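Side-chain contacts in malate dehydrogenase (Pyrococcus horikoshii, PDB 1V9N), which catalyses the NAD(+)-dependent interconversion of (S)-malate and oxaloacetate, and is held here with NADPH in its nucleotide pocket: residues 50-55 against 128-133; 150-155 against 190-195; 266-271 against 276-281. One frame throughout, in Å; residues are numbered along the deposited sequence.

Contact 1. Residues 50-55 against 128-133; sequences RGVESH and YGIAGY. With NDP (NADPH dihydro-nicotinamide-adenine-dinucleotide phosphate), chain B.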
loop_
_atom_site.group_PDB
_atom_site.type_symbol
_atom_site.label_atom_id
_atom_site.label_comp_id
_atom_site.label_asym_id
_atom_site.label_seq_id
_atom_site.Cartn_x
_atom_site.Cartn_y
_atom_site.Cartn_z
ATOM N N ARG A 50 -21.327 4.362 -7.272
ATOM C CA ARG A 50 -20.205 5.144 -6.765
ATOM C C ARG A 50 -19.504 5.938 -7.861
ATOM O O ARG A 50 -18.525 6.638 -7.601
ATOM C CB ARG A 50 -19.188 4.236 -6.065
ATOM C CG ARG A 50 -19.717 3.505 -4.835
ATOM C CD ARG A 50 -18.560 2.847 -4.064
ATOM N NE ARG A 50 -17.683 3.851 -3.461
ATOM C CZ ARG A 50 -17.961 4.502 -2.333
ATOM N NH1 ARG A 50 -19.081 4.242 -1.681
ATOM N NH2 ARG A 50 -17.142 5.444 -1.880
ATOM N N GLY A 51 -19.994 5.818 -9.090
ATOM C CA GLY A 51 -19.396 6.555 -10.186
ATOM C C GLY A 51 -18.192 5.905 -10.835
ATOM O O GLY A 51 -17.365 6.591 -11.438
ATOM N N VAL A 52 -18.075 4.587 -10.715
ATOM C CA VAL A 52 -16.955 3.879 -11.324
ATOM C C VAL A 52 -17.471 3.157 -12.569
ATOM O O VAL A 52 -17.572 1.926 -12.592
ATOM C CB VAL A 52 -16.333 2.840 -10.354
ATOM C CG1 VAL A 52 -15.043 2.291 -10.941
ATOM C CG2 VAL A 52 -16.071 3.475 -8.995
ATOM N N GLU A 53 -17.800 3.938 -13.597
ATOM C CA GLU A 53 -18.325 3.404 -14.853
ATOM C C GLU A 53 -17.512 2.241 -15.400
ATOM O O GLU A 53 -18.069 1.222 -15.803
ATOM C CB GLU A 53 -18.385 4.504 -15.918
ATOM C CG GLU A 53 -19.405 5.595 -15.650
ATOM C CD GLU A 53 -19.485 6.598 -16.785
ATOM O OE1 GLU A 53 -18.483 7.301 -17.034
ATOM O OE2 GLU A 53 -20.550 6.678 -17.434
ATOM N N SER A 54 -16.194 2.400 -15.416
ATOM C CA SER A 54 -15.301 1.367 -15.926
ATOM C C SER A 54 -15.518 -0.033 -15.336
ATOM O O SER A 54 -15.245 -1.033 -16.001
ATOM C CB SER A 54 -13.845 1.795 -15.719
ATOM O OG SER A 54 -13.617 2.250 -14.397
ATOM N N HIS A 55 -16.020 -0.111 -14.107
ATOM C CA HIS A 55 -16.241 -1.414 -13.479
ATOM C C HIS A 55 -17.695 -1.765 -13.183
ATOM O O HIS A 55 -17.970 -2.686 -12.417
ATOM C CB HIS A 55 -15.407 -1.520 -12.197
ATOM C CG HIS A 55 -13.934 -1.584 -12.452
ATOM N ND1 HIS A 55 -13.211 -0.506 -12.916
ATOM C CD2 HIS A 55 -13.068 -2.623 -12.401
ATOM C CE1 HIS A 55 -11.963 -0.878 -13.144
ATOM N NE2 HIS A 55 -11.851 -2.158 -12.841
ATOM N N TYR A 128 -12.943 -9.529 -10.423
ATOM C CA TYR A 128 -13.971 -9.343 -9.402
ATOM C C TYR A 128 -14.552 -7.941 -9.198
ATOM O O TYR A 128 -15.111 -7.645 -8.147
ATOM C CB TYR A 128 -13.496 -9.924 -8.056
ATOM C CG TYR A 128 -12.467 -9.134 -7.240
ATOM C CD1 TYR A 128 -12.090 -7.830 -7.580
ATOM C CD2 TYR A 128 -11.937 -9.680 -6.063
ATOM C CE1 TYR A 128 -11.218 -7.086 -6.763
ATOM C CE2 TYR A 128 -11.075 -8.946 -5.243
ATOM C CZ TYR A 128 -10.722 -7.651 -5.594
ATOM O OH TYR A 128 -9.911 -6.913 -4.750
ATOM N N GLY A 129 -14.438 -7.084 -10.205
ATOM C CA GLY A 129 -14.989 -5.746 -10.075
ATOM C C GLY A 129 -14.176 -4.831 -9.182
ATOM O O GLY A 129 -12.955 -4.946 -9.123
ATOM N N ILE A 130 -14.843 -3.917 -8.480
ATOM C CA ILE A 130 -14.125 -2.986 -7.613
ATOM C C ILE A 130 -13.631 -3.663 -6.338
ATOM O O ILE A 130 -14.358 -4.432 -5.708
ATOM C CB ILE A 130 -14.996 -1.750 -7.248
ATOM C CG1 ILE A 130 -16.307 -2.188 -6.604
ATOM C CG2 ILE A 130 -15.286 -0.925 -8.503
ATOM C CD1 ILE A 130 -17.190 -1.027 -6.209
ATOM N N ALA A 131 -12.380 -3.385 -5.978
ATOM C CA ALA A 131 -11.772 -3.962 -4.785
ATOM C C ALA A 131 -12.458 -3.452 -3.515
ATOM O O ALA A 131 -12.577 -4.180 -2.529
ATOM C CB ALA A 131 -10.279 -3.622 -4.748
ATOM N N GLY A 132 -12.921 -2.206 -3.547
ATOM C CA GLY A 132 -13.571 -1.632 -2.378
ATOM C C GLY A 132 -14.811 -2.380 -1.930
ATOM O O GLY A 132 -15.203 -2.318 -0.763
ATOM N N TYR A 133 -15.445 -3.084 -2.859
ATOM C CA TYR A 133 -16.641 -3.850 -2.540
ATOM C C TYR A 133 -16.376 -4.877 -1.435
ATOM O O TYR A 133 -17.197 -5.061 -0.538
ATOM C CB TYR A 133 -17.149 -4.567 -3.793
ATOM C CG TYR A 133 -18.315 -5.498 -3.547
ATOM C CD1 TYR A 133 -19.625 -5.016 -3.482
ATOM C CD2 TYR A 133 -18.106 -6.864 -3.373
ATOM C CE1 TYR A 133 -20.700 -5.880 -3.256
ATOM C CE2 TYR A 133 -19.165 -7.734 -3.143
ATOM C CZ TYR A 133 -20.456 -7.240 -3.086
ATOM O OH TYR A 133 -21.492 -8.114 -2.865
HETATM P PA NDP B . -9.866 6.999 -8.178
HETATM O O1A NDP B . -11.192 7.217 -8.703
HETATM O O2A NDP B . -8.681 7.846 -8.554
HETATM O O5B NDP B . -10.003 6.977 -6.544
HETATM C C5B NDP B . -8.860 6.749 -5.698
HETATM C C4B NDP B . -9.403 6.768 -4.257
HETATM O O4B NDP B . -9.213 8.124 -3.816
HETATM C C3B NDP B . -10.857 6.456 -4.033
HETATM O O3B NDP B . -10.965 5.696 -2.791
HETATM C C2B NDP B . -11.566 7.758 -3.918
HETATM O O2B NDP B . -12.806 7.781 -3.189
HETATM C C1B NDP B . -10.473 8.625 -3.372
HETATM N N9A NDP B . -10.506 10.044 -3.821
HETATM C C8A NDP B . -10.846 10.582 -5.095
HETATM N N7A NDP B . -10.729 11.890 -5.100
HETATM C C5A NDP B . -10.314 12.251 -3.850
HETATM C C6A NDP B . -9.996 13.490 -3.208
HETATM N N6A NDP B . -10.085 14.640 -3.887
HETATM N N1A NDP B . -9.595 13.498 -1.890
HETATM C C2A NDP B . -9.497 12.324 -1.187
HETATM N N3A NDP B . -9.768 11.107 -1.702
HETATM C C4A NDP B . -10.176 11.135 -3.050
HETATM O O3 NDP B . -9.372 5.516 -8.337
HETATM P PN NDP B . -9.002 4.503 -9.501
HETATM O O1N NDP B . -7.603 4.155 -9.276
HETATM O O2N NDP B . -9.342 5.281 -10.741
HETATM O O5D NDP B . -10.018 3.315 -9.204
HETATM C C5D NDP B . -10.789 2.658 -10.250
HETATM C C4D NDP B . -11.693 1.521 -9.637
HETATM O O4D NDP B . -11.436 0.351 -10.393
HETATM C C3D NDP B . -11.425 1.123 -8.164
HETATM O O3D NDP B . -12.691 0.933 -7.519
HETATM C C2D NDP B . -10.573 -0.132 -8.230
HETATM O O2D NDP B . -10.759 -0.947 -7.092
HETATM C C1D NDP B . -11.062 -0.753 -9.566
HETATM N N1N NDP B . -10.031 -1.555 -10.278
HETATM C C2N NDP B . -10.291 -2.948 -10.403
HETATM C C3N NDP B . -9.294 -3.740 -11.108
HETATM C C7N NDP B . -9.508 -5.181 -11.279
HETATM O O7N NDP B . -8.710 -5.918 -11.871
HETATM N N7N NDP B . -10.623 -5.775 -10.776
HETATM C C4N NDP B . -8.140 -3.075 -11.624
HETATM C C5N NDP B . -7.904 -1.714 -11.484
HETATM C C6N NDP B . -8.853 -0.944 -10.814
HETATM P P2B NDP B . -14.231 7.779 -3.808
HETATM O O1X NDP B . -14.936 8.757 -2.965
HETATM O O2X NDP B . -14.836 6.416 -3.691
HETATM O O3X NDP B . -14.161 8.222 -5.266
HETATM O O HOH W 1 -17.407 -3.603 -9.667
#

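Contact 2. Residues 150-155 against 190-195; sequences NSRPLV and VPIGKL. With NDP (NADPH dihydro-nicotinamide-adenine-dinucleotide phosphate), chain B.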
loop_
_atom_site.group_PDB
_atom_site.type_symbol
_atom_site.label_atom_id
_atom_site.label_comp_id
_atom_site.label_asym_id
_atom_site.label_seq_id
_atom_site.Cartn_x
_atom_site.Cartn_y
_atom_site.Cartn_z
ATOM N N ASN A 150 -4.793 -8.903 -8.658
ATOM C CA ASN A 150 -3.902 -8.613 -9.759
ATOM C C ASN A 150 -4.800 -8.585 -10.994
ATOM O O ASN A 150 -6.025 -8.730 -10.879
ATOM C CB ASN A 150 -2.784 -9.664 -9.874
ATOM C CG ASN A 150 -3.303 -11.064 -10.090
ATOM O OD1 ASN A 150 -4.497 -11.280 -10.294
ATOM N ND2 ASN A 150 -2.399 -12.031 -10.059
ATOM N N SER A 151 -4.219 -8.377 -12.167
ATOM C CA SER A 151 -5.030 -8.316 -13.373
ATOM C C SER A 151 -4.202 -8.551 -14.622
ATOM O O SER A 151 -3.044 -8.962 -14.546
ATOM C CB SER A 151 -5.716 -6.951 -13.463
ATOM O OG SER A 151 -4.755 -5.913 -13.587
ATOM N N ARG A 152 -4.809 -8.291 -15.774
ATOM C CA ARG A 152 -4.127 -8.462 -17.049
ATOM C C ARG A 152 -2.992 -7.455 -17.134
ATOM O O ARG A 152 -3.070 -6.375 -16.549
ATOM C CB ARG A 152 -5.103 -8.228 -18.207
ATOM C CG ARG A 152 -6.289 -9.168 -18.212
ATOM C CD ARG A 152 -7.172 -8.967 -19.442
ATOM N NE ARG A 152 -7.688 -7.605 -19.541
ATOM C CZ ARG A 152 -7.149 -6.648 -20.290
ATOM N NH1 ARG A 152 -6.070 -6.902 -21.022
ATOM N NH2 ARG A 152 -7.686 -5.434 -20.304
ATOM N N PRO A 153 -1.915 -7.796 -17.855
ATOM C CA PRO A 153 -0.791 -6.862 -17.981
ATOM C C PRO A 153 -1.207 -5.621 -18.770
ATOM O O PRO A 153 -1.670 -5.723 -19.908
ATOM C CB PRO A 153 0.269 -7.695 -18.702
ATOM C CG PRO A 153 -0.552 -8.649 -19.527
ATOM C CD PRO A 153 -1.637 -9.059 -18.559
ATOM N N LEU A 154 -1.043 -4.451 -18.159
ATOM C CA LEU A 154 -1.422 -3.191 -18.791
ATOM C C LEU A 154 -0.456 -2.061 -18.457
ATOM O O LEU A 154 -0.473 -1.018 -19.108
ATOM C CB LEU A 154 -2.826 -2.777 -18.333
ATOM C CG LEU A 154 -4.055 -3.577 -18.773
ATOM C CD1 LEU A 154 -5.124 -3.514 -17.693
ATOM C CD2 LEU A 154 -4.579 -3.026 -20.083
ATOM N N VAL A 155 0.387 -2.269 -17.447
ATOM C CA VAL A 155 1.325 -1.240 -17.007
ATOM C C VAL A 155 2.781 -1.602 -17.274
ATOM O O VAL A 155 3.163 -2.771 -17.210
ATOM C CB VAL A 155 1.148 -0.957 -15.488
ATOM C CG1 VAL A 155 1.987 0.249 -15.065
ATOM C CG2 VAL A 155 -0.319 -0.723 -15.176
ATOM N N VAL A 190 -4.110 5.520 -13.586
ATOM C CA VAL A 190 -5.531 5.290 -13.840
ATOM C C VAL A 190 -5.774 3.870 -14.331
ATOM O O VAL A 190 -4.856 3.199 -14.797
ATOM C CB VAL A 190 -6.094 6.268 -14.901
ATOM C CG1 VAL A 190 -5.885 7.701 -14.445
ATOM C CG2 VAL A 190 -5.419 6.027 -16.250
ATOM N N PRO A 191 -7.020 3.387 -14.218
ATOM C CA PRO A 191 -7.375 2.036 -14.664
ATOM C C PRO A 191 -7.523 2.040 -16.180
ATOM O O PRO A 191 -7.873 3.065 -16.767
ATOM C CB PRO A 191 -8.721 1.779 -13.983
ATOM C CG PRO A 191 -8.764 2.775 -12.871
ATOM C CD PRO A 191 -8.129 3.987 -13.463
ATOM N N ILE A 192 -7.258 0.905 -16.820
ATOM C CA ILE A 192 -7.400 0.842 -18.269
ATOM C C ILE A 192 -8.881 1.036 -18.575
ATOM O O ILE A 192 -9.247 1.683 -19.553
ATOM C CB ILE A 192 -6.933 -0.519 -18.836
ATOM C CG1 ILE A 192 -6.845 -0.439 -20.360
ATOM C CG2 ILE A 192 -7.900 -1.622 -18.433
ATOM C CD1 ILE A 192 -5.859 0.592 -20.863
ATOM N N GLY A 193 -9.724 0.481 -17.709
ATOM C CA GLY A 193 -11.156 0.600 -17.884
ATOM C C GLY A 193 -11.624 2.043 -17.956
ATOM O O GLY A 193 -12.745 2.306 -18.385
ATOM N N LYS A 194 -10.780 2.980 -17.531
ATOM C CA LYS A 194 -11.152 4.387 -17.575
ATOM C C LYS A 194 -11.168 4.886 -19.010
ATOM O O LYS A 194 -12.184 5.382 -19.487
ATOM C CB LYS A 194 -10.186 5.245 -16.750
ATOM C CG LYS A 194 -10.398 6.747 -16.945
ATOM C CD LYS A 194 -9.667 7.586 -15.905
ATOM C CE LYS A 194 -10.340 7.491 -14.540
ATOM N NZ LYS A 194 -9.681 8.358 -13.518
ATOM N N LEU A 195 -10.036 4.743 -19.693
ATOM C CA LEU A 195 -9.907 5.181 -21.080
ATOM C C LEU A 195 -11.139 4.825 -21.915
ATOM O O LEU A 195 -11.259 3.709 -22.425
ATOM C CB LEU A 195 -8.653 4.563 -21.706
ATOM C CG LEU A 195 -7.327 4.934 -21.035
ATOM C CD1 LEU A 195 -6.175 4.219 -21.718
ATOM C CD2 LEU A 195 -7.133 6.438 -21.098
HETATM P PA NDP B . -9.866 6.999 -8.178
HETATM O O1A NDP B . -11.192 7.217 -8.703
HETATM O O2A NDP B . -8.681 7.846 -8.554
HETATM O O5B NDP B . -10.003 6.977 -6.544
HETATM C C5B NDP B . -8.860 6.749 -5.698
HETATM C C4B NDP B . -9.403 6.768 -4.257
HETATM O O4B NDP B . -9.213 8.124 -3.816
HETATM C C3B NDP B . -10.857 6.456 -4.033
HETATM O O3B NDP B . -10.965 5.696 -2.791
HETATM C C2B NDP B . -11.566 7.758 -3.918
HETATM O O2B NDP B . -12.806 7.781 -3.189
HETATM C C1B NDP B . -10.473 8.625 -3.372
HETATM N N9A NDP B . -10.506 10.044 -3.821
HETATM C C8A NDP B . -10.846 10.582 -5.095
HETATM N N7A NDP B . -10.729 11.890 -5.100
HETATM C C5A NDP B . -10.314 12.251 -3.850
HETATM C C6A NDP B . -9.996 13.490 -3.208
HETATM N N6A NDP B . -10.085 14.640 -3.887
HETATM N N1A NDP B . -9.595 13.498 -1.890
HETATM C C2A NDP B . -9.497 12.324 -1.187
HETATM N N3A NDP B . -9.768 11.107 -1.702
HETATM C C4A NDP B . -10.176 11.135 -3.050
HETATM O O3 NDP B . -9.372 5.516 -8.337
HETATM P PN NDP B . -9.002 4.503 -9.501
HETATM O O1N NDP B . -7.603 4.155 -9.276
HETATM O O2N NDP B . -9.342 5.281 -10.741
HETATM O O5D NDP B . -10.018 3.315 -9.204
HETATM C C5D NDP B . -10.789 2.658 -10.250
HETATM C C4D NDP B . -11.693 1.521 -9.637
HETATM O O4D NDP B . -11.436 0.351 -10.393
HETATM C C3D NDP B . -11.425 1.123 -8.164
HETATM O O3D NDP B . -12.691 0.933 -7.519
HETATM C C2D NDP B . -10.573 -0.132 -8.230
HETATM O O2D NDP B . -10.759 -0.947 -7.092
HETATM C C1D NDP B . -11.062 -0.753 -9.566
HETATM N N1N NDP B . -10.031 -1.555 -10.278
HETATM C C2N NDP B . -10.291 -2.948 -10.403
HETATM C C3N NDP B . -9.294 -3.740 -11.108
HETATM C C7N NDP B . -9.508 -5.181 -11.279
HETATM O O7N NDP B . -8.710 -5.918 -11.871
HETATM N N7N NDP B . -10.623 -5.775 -10.776
HETATM C C4N NDP B . -8.140 -3.075 -11.624
HETATM C C5N NDP B . -7.904 -1.714 -11.484
HETATM C C6N NDP B . -8.853 -0.944 -10.814
HETATM P P2B NDP B . -14.231 7.779 -3.808
HETATM O O1X NDP B . -14.936 8.757 -2.965
HETATM O O2X NDP B . -14.836 6.416 -3.691
HETATM O O3X NDP B . -14.161 8.222 -5.266
#

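Contact 3. Residues 266-271 against 276-281; sequences KYVKNT and SNVCHF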
loop_
_atom_site.group_PDB
_atom_site.type_symbol
_atom_site.label_atom_id
_atom_site.label_comp_id
_atom_site.label_asym_id
_atom_site.label_seq_id
_atom_site.Cartn_x
_atom_site.Cartn_y
_atom_site.Cartn_z
ATOM N N LYS A 266 1.422 -10.641 -15.675
ATOM C CA LYS A 266 1.830 -10.975 -17.029
ATOM C C LYS A 266 1.104 -12.198 -17.585
ATOM O O LYS A 266 0.798 -12.255 -18.773
ATOM C CB LYS A 266 3.344 -11.206 -17.074
ATOM C CG LYS A 266 3.878 -11.515 -18.463
ATOM C CD LYS A 266 5.366 -11.796 -18.428
ATOM C CE LYS A 266 5.867 -12.261 -19.796
ATOM N NZ LYS A 266 7.320 -12.590 -19.755
ATOM N N TYR A 267 0.807 -13.167 -16.724
ATOM C CA TYR A 267 0.148 -14.386 -17.167
ATOM C C TYR A 267 -1.347 -14.499 -16.899
ATOM O O TYR A 267 -1.944 -15.548 -17.131
ATOM C CB TYR A 267 0.894 -15.591 -16.594
ATOM C CG TYR A 267 2.309 -15.659 -17.120
ATOM C CD1 TYR A 267 2.572 -16.144 -18.400
ATOM C CD2 TYR A 267 3.377 -15.160 -16.372
ATOM C CE1 TYR A 267 3.865 -16.125 -18.929
ATOM C CE2 TYR A 267 4.673 -15.133 -16.890
ATOM C CZ TYR A 267 4.908 -15.615 -18.166
ATOM O OH TYR A 267 6.180 -15.580 -18.688
ATOM N N VAL A 268 -1.953 -13.418 -16.422
ATOM C CA VAL A 268 -3.387 -13.405 -16.166
ATOM C C VAL A 268 -4.084 -13.229 -17.522
ATOM O O VAL A 268 -3.778 -12.292 -18.258
ATOM C CB VAL A 268 -3.773 -12.228 -15.229
ATOM C CG1 VAL A 268 -5.287 -12.121 -15.105
ATOM C CG2 VAL A 268 -3.137 -12.430 -13.851
ATOM N N LYS A 269 -5.010 -14.131 -17.844
ATOM C CA LYS A 269 -5.743 -14.092 -19.115
ATOM C C LYS A 269 -7.083 -13.378 -18.990
ATOM O O LYS A 269 -7.577 -13.143 -17.883
ATOM C CB LYS A 269 -6.029 -15.512 -19.616
ATOM C CG LYS A 269 -4.836 -16.439 -19.736
ATOM C CD LYS A 269 -5.329 -17.815 -20.180
ATOM C CE LYS A 269 -4.251 -18.877 -20.093
ATOM N NZ LYS A 269 -4.802 -20.231 -20.428
ATOM N N ASN A 270 -7.680 -13.055 -20.135
ATOM C CA ASN A 270 -8.982 -12.393 -20.154
ATOM C C ASN A 270 -10.018 -13.359 -19.594
ATOM O O ASN A 270 -9.815 -14.570 -19.604
ATOM C CB ASN A 270 -9.367 -11.993 -21.580
ATOM C CG ASN A 270 -8.415 -10.976 -22.176
ATOM O OD1 ASN A 270 -7.268 -11.295 -22.502
ATOM N ND2 ASN A 270 -8.880 -9.739 -22.311
ATOM N N THR A 271 -11.128 -12.812 -19.114
ATOM C CA THR A 271 -12.206 -13.599 -18.523
ATOM C C THR A 271 -12.752 -14.737 -19.390
ATOM O O THR A 271 -13.050 -15.813 -18.877
ATOM C CB THR A 271 -13.388 -12.691 -18.128
ATOM O OG1 THR A 271 -12.922 -11.649 -17.262
ATOM C CG2 THR A 271 -14.466 -13.504 -17.400
ATOM N N SER A 276 -8.033 -18.124 -16.440
ATOM C CA SER A 276 -7.620 -16.719 -16.398
ATOM C C SER A 276 -6.619 -16.543 -15.258
ATOM O O SER A 276 -5.668 -15.767 -15.356
ATOM C CB SER A 276 -8.818 -15.802 -16.168
ATOM O OG SER A 276 -9.737 -15.887 -17.245
ATOM N N ASN A 277 -6.865 -17.277 -14.181
ATOM C CA ASN A 277 -6.022 -17.280 -12.997
ATOM C C ASN A 277 -5.829 -15.913 -12.339
ATOM O O ASN A 277 -4.710 -15.514 -12.020
ATOM C CB ASN A 277 -4.668 -17.919 -13.337
ATOM C CG ASN A 277 -4.055 -18.664 -12.157
ATOM O OD1 ASN A 277 -4.697 -18.852 -11.121
ATOM N ND2 ASN A 277 -2.807 -19.104 -12.317
ATOM N N VAL A 278 -6.926 -15.185 -12.150
ATOM C CA VAL A 278 -6.851 -13.903 -11.465
ATOM C C VAL A 278 -6.728 -14.304 -9.996
ATOM O O VAL A 278 -7.373 -15.262 -9.561
ATOM C CB VAL A 278 -8.135 -13.066 -11.646
ATOM C CG1 VAL A 278 -8.028 -11.786 -10.838
ATOM C CG2 VAL A 278 -8.343 -12.734 -13.117
ATOM N N CYS A 279 -5.894 -13.599 -9.241
ATOM C CA CYS A 279 -5.707 -13.924 -7.833
ATOM C C CYS A 279 -6.076 -12.739 -6.947
ATOM O O CYS A 279 -5.933 -11.589 -7.354
ATOM C CB CYS A 279 -4.258 -14.355 -7.587
ATOM S SG CYS A 279 -3.755 -15.850 -8.533
ATOM N N HIS A 280 -6.552 -13.026 -5.737
ATOM C CA HIS A 280 -6.961 -11.971 -4.816
ATOM C C HIS A 280 -6.336 -12.124 -3.433
ATOM O O HIS A 280 -5.894 -13.208 -3.050
ATOM C CB HIS A 280 -8.483 -11.967 -4.629
ATOM C CG HIS A 280 -9.266 -12.206 -5.882
ATOM N ND1 HIS A 280 -9.075 -11.476 -7.037
ATOM C CD2 HIS A 280 -10.280 -13.064 -6.144
ATOM C CE1 HIS A 280 -9.937 -11.875 -7.953
ATOM N NE2 HIS A 280 -10.681 -12.838 -7.438
ATOM N N PHE A 281 -6.329 -11.023 -2.689
ATOM C CA PHE A 281 -5.800 -10.979 -1.327
ATOM C C PHE A 281 -6.875 -10.320 -0.464
ATOM O O PHE A 281 -7.392 -9.263 -0.819
ATOM C CB PHE A 281 -4.520 -10.135 -1.272
ATOM C CG PHE A 281 -3.976 -9.938 0.123
ATOM C CD1 PHE A 281 -3.132 -10.881 0.699
ATOM C CD2 PHE A 281 -4.325 -8.811 0.865
ATOM C CE1 PHE A 281 -2.639 -10.710 1.993
ATOM C CE2 PHE A 281 -3.839 -8.627 2.162
ATOM C CZ PHE A 281 -2.992 -9.581 2.727
#

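Contact 1. Residues 50-55 against 128-133
Ile130 meets His55 through a single methyl: its CG2 lies 3.7 Å from His55 CB and 4.0 Å from Val52 CG1. Ile130 CG1 takes the position between its own N and carbonyl carbon (chi1 56°), which leaves CG2 to fill the corner between the Val52 and His55 side chains and the nicotinamide ribose, 3.3 Å from NDP O3D. The His55 ring lies across that ribose, with O4D 3.0 Å above one face toward the rim, while its NE2 presses close to the nicotinamide at C2N. Ser54 OG and His55 ND1 share a hydrogen bond, which probably limits rotation of the ring. Gly129 O accepts a hydrogen bond from carboxamide N7N of NDP at 3.0 Å, and Ala131 N donates one to ribose O2D. A water accepts from Ile130 N at 2.8 Å and lies within bonding distance of His55 O. Farther along, Arg50 NH2 donates a hydrogen bond to O2X of the 2'-phosphate, which meets the guanidinium at its edge, in plane (3.1 Å). The contact thus joins the loop after helix 34-49 to the segment leading into helix 132-139, with Ile130 resting on Met46 and Ala47 of the former helix and on Asp184 of strand 181-185.

Contact 2. Residues 150-155 against 190-195
At the margin of the NADPH pocket, the loop leaving strand 144-149 comes against the loop that follows strand 181-185, and the two meet through Leu154 and Ile192. The side chains cross at about a right angle, and the fork of the leucine straddles the branched carbon of the isoleucine: Ile192 CB stands 3.7 Å from both Leu154 CD1 and Leu154 CD2. Each methyl then takes one branch. Leu154 CD1 presses on Ile192 CG2 at 3.4 Å, and Leu154 CD2 on Ile192 CG1 at 3.5 Å, both tighter than ordinary carbon contact. The leucine fork is turned away from a staggered setting (chi2 149°), in keeping with so close a fit. With CG1 of Ile192 anti to its backbone N (chi1 -169°), CG2 and CG1 are set against the two leucine methyls, and CG2 also lies beside Arg152, whose NH2 is 4.3 Å from it.

Behind these two residues the backbones are fixed separately. Leu154 and Val155 both face Leu165 in a classic beta bulge, and Lys194 N bonds back to Pro191 O at 3.0 Å to hold the turn around Ile192. The residues beside the pair reach the cofactor: Pro191 CD lies 3.2 Å from pyrophosphate oxygen O2N of NDP, and Ser151 CB faces carboxamide oxygen O7N at 3.5 Å. Ser151 OG itself is taken by Thr167 N.

The two loops meet mainly through hydrocarbon, with the Arg152 guanidinium at its border. So close a carbon fit depends on matched shapes and supplies no directional bond, while polar bonds of the first loop run to its other neighbours, such as Leu165 and Cys279.

Contact 3. Residues 266-271 against 276-281
Ser276 O is the atom on which Lys269 and Val268 converge. Lys269 N donates to it at 3.0 Å, with an N-H...O angle of 158°, arriving in the carbonyl plane on a lone pair. Val268 CA sends a CA-H...O contact to the same oxygen at 3.4 Å, so two neighbouring residues grip one acceptor. The serine side chain reaches the same loop a little farther on. With OG anti to its carbonyl carbon (chi1 -63°), Ser276 places that hydroxyl 2.7 Å from Asn270 O; Glu273 O also lies beside it. Meanwhile Ser276 CB packs 3.4 Å from Lys269 O.

The apolar side of the contact belongs to Val268. Its CG1 touches Val278 CG2 at 3.7 Å, the two valines crossing obliquely, and its CG2 lies over the backbone at Asn277 O, 3.9 Å off.

Outside this shell, Asn277 takes left-handed backbone angles and turns the chain into the strand, its OD1 held by Asn124 N. Lys269 NZ is tied to Lys274 O within the intervening loop, and Thr271 OG1 to Arg62 NE. At the other end, Lys266 NZ forms a salt bridge with Glu306 of the second subunit, whose carboxylate also takes Tyr267 OH.

Here a short loop doubles back so that its approach is bonded to the entry of the strand it leads into. That strand, 278-285, runs antiparallel between 117-125 and 144-149 within the mixed sheet of this LDH2/MDH2-family enzyme.

In the fold
Contact 1 is the buried one, close to the centre of the chain, whereas contacts 2 and 3 are only partly buried. Contacts 1 and 2 share the cofactor: contact 1 packs apolar side chains together and binds it by polar groups, while in contact 2 the flanking Pro191 and Ser151 reach it. They touch where His55 CE1 meets Pro191 CB at 4.3 Å. Contact 3 lies just beyond the pocket and relies on backbone and hydroxyl bonds, with its outer edge reaching the second subunit. It meets contact 2 through Asn150 OD1 and Cys279 N, a probable hydrogen bond of 2.9 Å between neighbouring strand ends, and contact 1 where the Tyr128 and His280 rings stack.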